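Local coordinates for protein phosphoheptose isomerase (Neisseria gonorrhoeae, PDB 5I01) that probably catalyses the isomerisation of sedoheptulose 7-phosphate to D-glycero-D-manno-heptose 7-phosphate as a zinc-binding homotetramer, at residues Q22-E25 with K26-E30. The protein carries 1 engineered substitution. Sequence-based numbering, arbitrary orientation.
Sequences QEAE and KILVE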
loop_
_atom_site.group_PDB
_atom_site.type_symbol
_atom_site.label_atom_id
_atom_site.label_comp_id
_atom_site.label_asym_id
_atom_site.label_seq_id
_atom_site.Cartn_x
_atom_site.Cartn_y
_atom_site.Cartn_z
ATOM N N GLN A 22 13.394 -2.542 -30.023
ATOM C CA GLN A 22 13.393 -2.815 -31.464
ATOM C C GLN A 22 13.073 -4.288 -31.805
ATOM O O GLN A 22 12.411 -4.562 -32.807
ATOM C CB GLN A 22 14.719 -2.373 -32.090
ATOM C CG GLN A 22 14.869 -0.860 -32.132
ATOM C CD GLN A 22 16.228 -0.384 -32.627
ATOM O OE1 GLN A 22 17.271 -0.924 -32.257
ATOM N NE2 GLN A 22 16.218 0.654 -33.456
ATOM N N GLU A 23 13.520 -5.221 -30.964
ATOM C CA GLU A 23 13.241 -6.650 -31.159
ATOM C C GLU A 23 11.816 -7.019 -30.774
ATOM O O GLU A 23 11.139 -7.733 -31.507
ATOM C CB GLU A 23 14.224 -7.512 -30.360
ATOM C CG GLU A 23 15.685 -7.356 -30.781
ATOM C CD GLU A 23 15.958 -7.763 -32.227
ATOM O OE1 GLU A 23 15.351 -8.748 -32.716
ATOM O OE2 GLU A 23 16.796 -7.092 -32.870
ATOM N N ALA A 24 11.364 -6.544 -29.619
ATOM C CA ALA A 24 9.976 -6.768 -29.187
ATOM C C ALA A 24 8.959 -6.180 -30.172
ATOM O O ALA A 24 7.872 -6.720 -30.322
ATOM C CB ALA A 24 9.749 -6.205 -27.790
ATOM N N GLU A 25 9.327 -5.073 -30.820
ATOM C CA GLU A 25 8.551 -4.446 -31.899
ATOM C C GLU A 25 8.242 -5.416 -33.051
ATOM O O GLU A 25 7.179 -5.333 -33.660
ATOM C CB GLU A 25 9.330 -3.230 -32.432
ATOM C CG GLU A 25 8.649 -2.322 -33.452
ATOM C CD GLU A 25 9.602 -1.254 -34.004
ATOM O OE1 GLU A 25 10.782 -1.580 -34.294
ATOM O OE2 GLU A 25 9.184 -0.086 -34.162
ATOM N N LYS A 26 9.167 -6.324 -33.351
ATOM C CA LYS A 26 8.967 -7.307 -34.421
ATOM C C LYS A 26 7.936 -8.393 -34.080
ATOM O O LYS A 26 7.232 -8.859 -34.968
ATOM C CB LYS A 26 10.301 -7.958 -34.825
ATOM C CG LYS A 26 11.289 -6.974 -35.436
ATOM C CD LYS A 26 12.630 -7.593 -35.793
ATOM C CE LYS A 26 13.580 -6.508 -36.293
ATOM N NZ LYS A 26 14.848 -7.023 -36.894
ATOM N N ILE A 27 7.835 -8.786 -32.810
ATOM C CA ILE A 27 7.071 -9.987 -32.429
ATOM C C ILE A 27 5.940 -9.821 -31.385
ATOM O O ILE A 27 5.264 -10.800 -31.074
ATOM C CB ILE A 27 8.042 -11.099 -31.968
ATOM C CG1 ILE A 27 8.797 -10.707 -30.683
ATOM C CG2 ILE A 27 9.038 -11.429 -33.076
ATOM C CD1 ILE A 27 9.055 -11.872 -29.750
ATOM N N LEU A 28 5.732 -8.609 -30.854
ATOM C CA LEU A 28 4.723 -8.355 -29.807
ATOM C C LEU A 28 3.601 -7.415 -30.236
ATOM O O LEU A 28 2.776 -7.040 -29.411
ATOM C CB LEU A 28 5.392 -7.801 -28.538
ATOM C CG LEU A 28 6.234 -8.793 -27.732
ATOM C CD1 LEU A 28 7.007 -8.101 -26.614
ATOM C CD2 LEU A 28 5.343 -9.891 -27.170
ATOM N N VAL A 29 3.527 -7.057 -31.515
ATOM C CA VAL A 29 2.428 -6.211 -31.970
ATOM C C VAL A 29 1.126 -7.010 -32.015
ATOM O O VAL A 29 0.145 -6.578 -31.422
ATOM C CB VAL A 29 2.720 -5.510 -33.311
ATOM C CG1 VAL A 29 1.519 -4.679 -33.765
ATOM C CG2 VAL A 29 3.930 -4.602 -33.163
ATOM N N GLU A 30 1.120 -8.169 -32.681
ATOM C CA GLU A 30 -0.120 -8.986 -32.800
ATOM C C GLU A 30 -0.646 -9.495 -31.434
ATOM O O GLU A 30 -1.842 -9.359 -31.160
ATOM C CB GLU A 30 0.023 -10.172 -33.799
ATOM C CG GLU A 30 0.340 -9.805 -35.251
ATOM C CD GLU A 30 -0.825 -9.177 -36.024
ATOM O OE1 GLU A 30 -1.943 -9.036 -35.467
ATOM O OE2 GLU A 30 -0.615 -8.816 -37.210
#
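K26 N bonds to E23 O (3.0 Å) and I27 N to A24 O (3.2 Å), both i to i+3 steps, as helix 6-27 ends. A24 O takes a second bond from L28 N at 2.9 Å, an i to i+4 step, so three- and four-residue steps mix in the last turn and one carbonyl is gripped by two amides as the chain leaves the helix. The side chain of L28 folds back over the same turn: its CG stands anti to the carbonyl carbon (chi1 -71°), which brings CD1 to 3.5 Å from A24 CB in a small, buried apolar contact. One residue further on, V29 CG2 lies 3.4 Å from E25 O. On the exposed side K26 runs back, extended beyond CG, past the carbonyl of Q22, with its CG 3.7 Å from Q22 O. Its NZ stops 4.5 Å from E23 OE2, too far for a salt bridge, though the opposite charges probably attract weakly. A second subunit packs F14 on A24 and E25 and V10 on V29, and Q7 NE2 of that subunit is hydrogen-bonded to E30 OE1. L28 occupies the N-cap position of helix 29-44, and its O is hydrogen-bonded to T32 OG1; this is the turn between the long N-terminal helix 6-27 and helix 29-44, and it forms part of a subunit interface of the SIS-family tetramer.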